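Local coordinates for DUF1896 domain-containing protein (Porphyromonas gingivalis, PDB 2APL) that is of unknown function, a largely helical member of the DUF1896 family with no strands in its fold, at residues A[9-20]-A[31-42]. Numbering follows the deposited sequence.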
ATOM      1  N   LEU A   9      14.330   6.653  15.385  1.00 34.46           N
ATOM      2  CA  LEU A   9      13.425   5.508  15.355  1.00 35.62           C
ATOM      3  C   LEU A   9      11.947   5.993  15.350  1.00 34.72           C
ATOM      4  O   LEU A   9      11.099   5.498  14.589  1.00 32.73           O
ATOM      5  CB  LEU A   9      13.702   4.546  16.528  1.00 35.02           C
ATOM      6  CG  LEU A   9      12.696   3.387  16.657  1.00 37.37           C
ATOM      7  CD1 LEU A   9      12.814   2.428  15.440  1.00 39.18           C
ATOM      8  CD2 LEU A   9      12.982   2.601  17.972  1.00 38.11           C
ATOM      9  N   SER A  10      11.645   6.957  16.219  1.00 33.60           N
ATOM     10  CA  SER A  10      10.301   7.513  16.283  1.00 34.19           C
ATOM     11  C   SER A  10       9.902   8.166  14.952  1.00 34.85           C
ATOM     12  O   SER A  10       8.760   8.111  14.558  1.00 34.20           O
ATOM     13  CB  SER A  10      10.171   8.516  17.452  1.00 34.70           C
ATOM     14  OG  SER A  10      10.289   7.810  18.690  1.00 37.75           O
ATOM     15  N   HIS A  11      10.862   8.784  14.269  1.00 34.98           N
ATOM     16  CA  HIS A  11      10.614   9.431  12.987  1.00 35.94           C
ATOM     17  C   HIS A  11      10.235   8.350  11.941  1.00 35.11           C
ATOM     18  O   HIS A  11       9.231   8.477  11.243  1.00 34.98           O
ATOM     19  CB  HIS A  11      11.892  10.210  12.578  1.00 36.05           C
ATOM     20  CG  HIS A  11      11.844  10.732  11.174  1.00 39.89           C
ATOM     21  ND1 HIS A  11      10.904  11.650  10.753  1.00 40.56           N
ATOM     22  CD2 HIS A  11      12.598  10.437  10.087  1.00 40.42           C
ATOM     23  CE1 HIS A  11      11.116  11.938   9.481  1.00 41.92           C
ATOM     24  NE2 HIS A  11      12.125  11.203   9.047  1.00 41.51           N
ATOM     25  N   PHE A  12      11.014   7.268  11.872  1.00 35.39           N
ATOM     26  CA  PHE A  12      10.736   6.216  10.890  1.00 34.69           C
ATOM     27  C   PHE A  12       9.416   5.526  11.237  1.00 34.63           C
ATOM     28  O   PHE A  12       8.639   5.238  10.341  1.00 32.90           O
ATOM     29  CB  PHE A  12      11.872   5.176  10.824  1.00 35.54           C
ATOM     30  CG  PHE A  12      13.173   5.756  10.326  1.00 37.69           C
ATOM     31  CD1 PHE A  12      13.205   6.497   9.124  1.00 37.89           C
ATOM     32  CD2 PHE A  12      14.373   5.567  11.053  1.00 38.30           C
ATOM     33  CE1 PHE A  12      14.420   7.045   8.659  1.00 41.73           C
ATOM     34  CE2 PHE A  12      15.589   6.140  10.618  1.00 34.65           C
ATOM     35  CZ  PHE A  12      15.614   6.874   9.431  1.00 38.79           C
ATOM     36  N   ARG A  13       9.194   5.218  12.512  1.00 33.89           N
ATOM     37  CA  ARG A  13       7.901   4.652  12.922  1.00 36.03           C
ATOM     38  C   ARG A  13       6.677   5.506  12.526  1.00 34.89           C
ATOM     39  O   ARG A  13       5.742   4.982  11.941  1.00 36.10           O
ATOM     40  CB  ARG A  13       7.847   4.310  14.419  1.00 36.87           C
ATOM     41  CG  ARG A  13       6.496   3.614  14.780  1.00 37.97           C
ATOM     42  CD  ARG A  13       6.471   3.037  16.219  1.00 38.35           C
ATOM     43  NE  ARG A  13       5.256   2.240  16.334  1.00 42.69           N
ATOM     44  CZ  ARG A  13       5.247   0.935  16.583  1.00 43.60           C
ATOM     45  NH1 ARG A  13       6.390   0.306  16.823  1.00 42.93           N
ATOM     46  NH2 ARG A  13       4.087   0.277  16.635  1.00 44.91           N
ATOM     47  N   LEU A  14       6.707   6.805  12.812  1.00 34.10           N
ATOM     48  CA  LEU A  14       5.644   7.703  12.423  1.00 34.73           C
ATOM     49  C   LEU A  14       5.419   7.715  10.889  1.00 33.98           C
ATOM     50  O   LEU A  14       4.287   7.625  10.443  1.00 33.03           O
ATOM     51  CB  LEU A  14       5.864   9.128  12.959  1.00 33.44           C
ATOM     52  CG  LEU A  14       4.647  10.040  12.781  1.00 35.48           C
ATOM     53  CD1 LEU A  14       3.369   9.435  13.378  1.00 36.65           C
ATOM     54  CD2 LEU A  14       4.922  11.442  13.326  1.00 37.32           C
ATOM     55  N   LYS A  15       6.497   7.810  10.108  1.00 32.76           N
ATOM     56  CA  LYS A  15       6.376   7.807   8.651  1.00 33.86           C
ATOM     57  C   LYS A  15       5.685   6.527   8.150  1.00 31.03           C
ATOM     58  O   LYS A  15       4.904   6.570   7.194  1.00 29.07           O
ATOM     59  CB  LYS A  15       7.761   7.894   7.998  1.00 33.37           C
ATOM     60  CG  LYS A  15       8.442   9.280   8.113  1.00 38.78           C
ATOM     61  CD  LYS A  15       9.826   9.253   7.402  1.00 38.37           C
ATOM     62  CE  LYS A  15       9.694   9.163   5.896  1.00 43.82           C
ATOM     63  NZ  LYS A  15      11.050   9.236   5.333  1.00 44.77           N
ATOM     64  N   LEU A  16       6.018   5.384   8.769  1.00 30.22           N
ATOM     65  CA  LEU A  16       5.521   4.090   8.293  1.00 30.02           C
ATOM     66  C   LEU A  16       4.077   3.958   8.753  1.00 30.54           C
ATOM     67  O   LEU A  16       3.201   3.509   7.995  1.00 31.63           O
ATOM     68  CB  LEU A  16       6.327   2.907   8.903  1.00 29.12           C
ATOM     69  CG  LEU A  16       5.869   1.474   8.532  1.00 28.90           C
ATOM     70  CD1 LEU A  16       5.754   1.253   6.990  1.00 26.30           C
ATOM     71  CD2 LEU A  16       6.837   0.439   9.140  1.00 29.79           C
ATOM     72  N   GLU A  17       3.798   4.392   9.980  1.00 30.74           N
ATOM     73  CA  GLU A  17       2.381   4.342  10.438  1.00 30.51           C
ATOM     74  C   GLU A  17       1.474   5.143   9.519  1.00 29.88           C
ATOM     75  O   GLU A  17       0.401   4.674   9.086  1.00 30.22           O
ATOM     76  CB  GLU A  17       2.250   4.771  11.878  1.00 29.86           C
ATOM     77  CG  GLU A  17       2.770   3.695  12.876  1.00 28.29           C
ATOM     78  CD  GLU A  17       2.625   4.195  14.283  1.00 34.53           C
ATOM     79  OE1 GLU A  17       2.141   5.327  14.455  1.00 35.06           O
ATOM     80  OE2 GLU A  17       2.959   3.489  15.217  1.00 34.75           O
ATOM     81  N   THR A  18       1.900   6.344   9.196  1.00 30.19           N
ATOM     82  CA  THR A  18       1.125   7.226   8.310  1.00 28.84           C
ATOM     83  C   THR A  18       0.923   6.581   6.900  1.00 30.39           C
ATOM     84  O   THR A  18      -0.159   6.567   6.359  1.00 29.62           O
ATOM     85  CB  THR A  18       1.789   8.588   8.262  1.00 29.70           C
ATOM     86  OG1 THR A  18       1.788   9.146   9.598  1.00 31.25           O
ATOM     87  CG2 THR A  18       1.044   9.554   7.278  1.00 29.36           C
ATOM     88  N   TYR A  19       2.003   6.058   6.352  1.00 31.09           N
ATOM     89  CA  TYR A  19       2.005   5.467   5.033  1.00 31.32           C
ATOM     90  C   TYR A  19       1.051   4.270   4.988  1.00 29.97           C
ATOM     91  O   TYR A  19       0.278   4.145   4.049  1.00 30.41           O
ATOM     92  CB  TYR A  19       3.443   5.032   4.669  1.00 31.09           C
ATOM     93  CG  TYR A  19       3.533   4.548   3.228  1.00 35.70           C
ATOM     94  CD1 TYR A  19       3.657   5.460   2.219  1.00 34.89           C
ATOM     95  CD2 TYR A  19       3.520   3.158   2.893  1.00 36.37           C
ATOM     96  CE1 TYR A  19       3.729   5.082   0.893  1.00 39.90           C
ATOM     97  CE2 TYR A  19       3.636   2.750   1.531  1.00 38.54           C
ATOM     98  CZ  TYR A  19       3.702   3.740   0.542  1.00 38.51           C
ATOM     99  OH  TYR A  19       3.831   3.476  -0.816  1.00 40.93           O
ATOM    100  N   LEU A  20       1.123   3.398   5.987  1.00 28.92           N
ATOM    101  CA  LEU A  20       0.185   2.269   6.069  1.00 30.16           C
ATOM    102  C   LEU A  20      -1.272   2.718   6.292  1.00 30.53           C
ATOM    103  O   LEU A  20      -2.189   2.214   5.634  1.00 29.47           O
ATOM    104  CB  LEU A  20       0.615   1.280   7.157  1.00 30.91           C
ATOM    105  CG  LEU A  20       1.987   0.604   6.935  1.00 29.14           C
ATOM    106  CD1 LEU A  20       2.332  -0.227   8.165  1.00 27.02           C
ATOM    107  CD2 LEU A  20       1.994  -0.336   5.715  1.00 29.41           C
ATOM    108  N   ASN A  31       1.254  -4.236  14.627  1.00 32.39           N
ATOM    109  CA  ASN A  31       2.388  -3.836  15.453  1.00 34.37           C
ATOM    110  C   ASN A  31       3.683  -4.662  15.191  1.00 32.61           C
ATOM    111  O   ASN A  31       4.747  -4.075  15.010  1.00 32.40           O
ATOM    112  CB  ASN A  31       1.993  -3.789  16.950  1.00 36.19           C
ATOM    113  CG  ASN A  31       3.059  -3.142  17.808  1.00 41.37           C
ATOM    114  OD1 ASN A  31       3.685  -2.163  17.387  1.00 47.20           O
ATOM    115  ND2 ASN A  31       3.328  -3.720  18.994  1.00 47.53           N
ATOM    116  N   PRO A  32       3.596  -6.019  15.087  1.00 31.70           N
ATOM    117  CA  PRO A  32       4.822  -6.740  14.731  1.00 31.34           C
ATOM    118  C   PRO A  32       5.507  -6.227  13.472  1.00 31.40           C
ATOM    119  O   PRO A  32       6.704  -6.097  13.472  1.00 31.40           O
ATOM    120  CB  PRO A  32       4.337  -8.193  14.544  1.00 32.19           C
ATOM    121  CG  PRO A  32       3.108  -8.288  15.417  1.00 30.01           C
ATOM    122  CD  PRO A  32       2.460  -6.942  15.288  1.00 30.64           C
ATOM    123  N   PHE A  33       4.759  -5.888  12.412  1.00 31.42           N
ATOM    124  CA  PHE A  33       5.437  -5.476  11.216  1.00 31.62           C
ATOM    125  C   PHE A  33       6.034  -4.079  11.404  1.00 32.06           C
ATOM    126  O   PHE A  33       7.174  -3.829  11.030  1.00 30.99           O
ATOM    127  CB  PHE A  33       4.459  -5.418  10.051  1.00 31.93           C
ATOM    128  CG  PHE A  33       5.069  -4.835   8.798  1.00 32.10           C
ATOM    129  CD1 PHE A  33       6.084  -5.550   8.118  1.00 30.25           C
ATOM    130  CD2 PHE A  33       4.621  -3.572   8.302  1.00 32.79           C
ATOM    131  CE1 PHE A  33       6.661  -5.021   6.959  1.00 31.30           C
ATOM    132  CE2 PHE A  33       5.194  -3.019   7.137  1.00 30.40           C
ATOM    133  CZ  PHE A  33       6.202  -3.753   6.453  1.00 28.23           C
ATOM    134  N   ILE A  34       5.214  -3.165  11.923  1.00 31.02           N
ATOM    135  CA  ILE A  34       5.651  -1.780  12.140  1.00 31.93           C
ATOM    136  C   ILE A  34       6.899  -1.686  13.006  1.00 31.80           C
ATOM    137  O   ILE A  34       7.896  -1.012  12.639  1.00 32.04           O
ATOM    138  CB  ILE A  34       4.475  -0.936  12.698  1.00 31.06           C
ATOM    139  CG1 ILE A  34       3.422  -0.730  11.591  1.00 32.80           C
ATOM    140  CG2 ILE A  34       4.955   0.461  13.226  1.00 32.29           C
ATOM    141  CD1 ILE A  34       1.975  -0.437  12.144  1.00 31.38           C
ATOM    142  N   THR A  35       6.894  -2.428  14.115  1.00 32.08           N
ATOM    143  CA  THR A  35       8.096  -2.502  15.001  1.00 32.52           C
ATOM    144  C   THR A  35       9.303  -3.027  14.214  1.00 33.52           C
ATOM    145  O   THR A  35      10.396  -2.411  14.197  1.00 33.22           O
ATOM    146  CB  THR A  35       7.796  -3.412  16.192  1.00 31.98           C
ATOM    147  OG1 THR A  35       6.641  -2.891  16.868  1.00 32.95           O
ATOM    148  CG2 THR A  35       8.987  -3.491  17.168  1.00 35.01           C
ATOM    149  N   ALA A  36       9.100  -4.155  13.546  1.00 33.98           N
ATOM    150  CA  ALA A  36      10.216  -4.807  12.874  1.00 34.62           C
ATOM    151  C   ALA A  36      10.747  -3.975  11.704  1.00 33.96           C
ATOM    152  O   ALA A  36      11.952  -3.847  11.544  1.00 34.75           O
ATOM    153  CB  ALA A  36       9.820  -6.131  12.439  1.00 36.07           C
ATOM    154  N   ARG A  37       9.854  -3.409  10.895  1.00 33.24           N
ATOM    155  CA  ARG A  37      10.275  -2.593   9.777  1.00 33.37           C
ATOM    156  C   ARG A  37      10.915  -1.229  10.219  1.00 33.43           C
ATOM    157  O   ARG A  37      11.936  -0.801   9.658  1.00 34.10           O
ATOM    158  CB  ARG A  37       9.087  -2.371   8.825  1.00 33.24           C
ATOM    159  CG  ARG A  37       9.405  -1.558   7.576  1.00 32.59           C
ATOM    160  CD  ARG A  37      10.516  -2.250   6.770  1.00 31.94           C
ATOM    161  NE  ARG A  37      10.145  -3.513   6.150  1.00 30.60           N
ATOM    162  CZ  ARG A  37       9.584  -3.632   4.952  1.00 33.56           C
ATOM    163  NH1 ARG A  37       9.226  -2.552   4.248  1.00 30.68           N
ATOM    164  NH2 ARG A  37       9.366  -4.847   4.464  1.00 32.20           N
ATOM    165  N   SER A  38      10.361  -0.598  11.237  1.00 32.31           N
ATOM    166  CA  SER A  38      10.974   0.601  11.801  1.00 34.92           C
ATOM    167  C   SER A  38      12.415   0.349  12.350  1.00 35.78           C
ATOM    168  O   SER A  38      13.296   1.184  12.150  1.00 36.38           O
ATOM    169  CB  SER A  38      10.057   1.211  12.863  1.00 32.25           C
ATOM    170  OG  SER A  38       8.802   1.548  12.238  1.00 38.97           O
ATOM    171  N   ASP A  39      12.598  -0.767  13.072  1.00 36.41           N
ATOM    172  CA  ASP A  39      13.896  -1.254  13.528  1.00 37.69           C
ATOM    173  C   ASP A  39      14.879  -1.461  12.361  1.00 37.44           C
ATOM    174  O   ASP A  39      16.038  -1.029  12.449  1.00 36.00           O
ATOM    175  CB  ASP A  39      13.751  -2.604  14.263  1.00 39.30           C
ATOM    176  CG  ASP A  39      13.269  -2.463  15.710  1.00 43.31           C
ATOM    177  OD1 ASP A  39      13.051  -1.318  16.153  1.00 46.81           O
ATOM    178  OD2 ASP A  39      13.121  -3.516  16.426  1.00 49.18           O
ATOM    179  N   GLU A  40      14.421  -2.106  11.274  1.00 36.29           N
ATOM    180  CA  GLU A  40      15.254  -2.240  10.086  1.00 37.62           C
ATOM    181  C   GLU A  40      15.711  -0.917   9.477  1.00 34.85           C
ATOM    182  O   GLU A  40      16.870  -0.827   8.998  1.00 32.00           O
ATOM    183  CB  GLU A  40      14.568  -3.037   8.947  1.00 37.58           C
ATOM    184  CG  GLU A  40      14.186  -4.416   9.271  1.00 43.73           C
ATOM    185  CD  GLU A  40      13.394  -5.072   8.143  1.00 46.04           C
ATOM    186  OE1 GLU A  40      13.635  -4.795   6.902  1.00 52.57           O
ATOM    187  OE2 GLU A  40      12.539  -5.905   8.526  1.00 57.52           O
ATOM    188  N   ALA A  41      14.779   0.044   9.347  1.00 32.71           N
ATOM    189  CA  ALA A  41      15.120   1.357   8.813  1.00 33.09           C
ATOM    190  C   ALA A  41      16.169   2.074   9.695  1.00 34.14           C
ATOM    191  O   ALA A  41      17.148   2.646   9.198  1.00 34.33           O
ATOM    192  CB  ALA A  41      13.851   2.250   8.683  1.00 32.64           C
ATOM    193  N   LEU A  42      15.959   2.033  11.003  1.00 34.11           N
ATOM    194  CA  LEU A  42      16.964   2.522  11.932  1.00 34.93           C
ATOM    195  C   LEU A  42      18.367   1.929  11.772  1.00 34.43           C
ATOM    196  O   LEU A  42      19.343   2.675  11.736  1.00 34.68           O
ATOM    197  CB  LEU A  42      16.498   2.428  13.378  1.00 34.65           C
ATOM    198  CG  LEU A  42      17.550   2.972  14.353  1.00 36.93           C
ATOM    199  CD1 LEU A  42      17.565   4.500  14.405  1.00 32.30           C
ATOM    200  CD2 LEU A  42      17.320   2.335  15.720  1.00 39.74           C
TER
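R13 reaches from helix 3-23 across the start of helix 31-51, and each of its three guanidinium nitrogens donates to a polar partner near the group's plane. NH2 donates to N31 OD1 at 2.6 Å and 163°; the guanidinium and amide planes are 54° apart. NH1 donates to T35 OG1 at 3.2 Å. On its own helix, NE makes a salt bridge to E17 OE2 (2.8 Å), one turn on. CG anti to the backbone N (chi1 -176°) and a chain extended to NE bring the guanidinium over I34, whose CG2 lies under the centre of one face, 3.4 Å from CZ.

Knobs-into-holes packing continues beside it. I34 fits among R13, L16, E17 and L20, its CG1 3.6 Å from L20 CD1. L16 packs CD2 on the aliphatic part of R37, while R37 NH1 donates to the backbone carbonyls of L66 and Q68. S38 OG, bonded back to I34 O (2.7 Å), rests on R13 CA, where the helices come close. Farther along, A41 CB makes a CH-pi contact with one face of F12, and L9 CD1 meets L42 CB.

The two successive helices, running obliquely antiparallel, thus join an apolar seam to a charged, partly exposed margin, where three N-H directions fix the guanidinium's rotation.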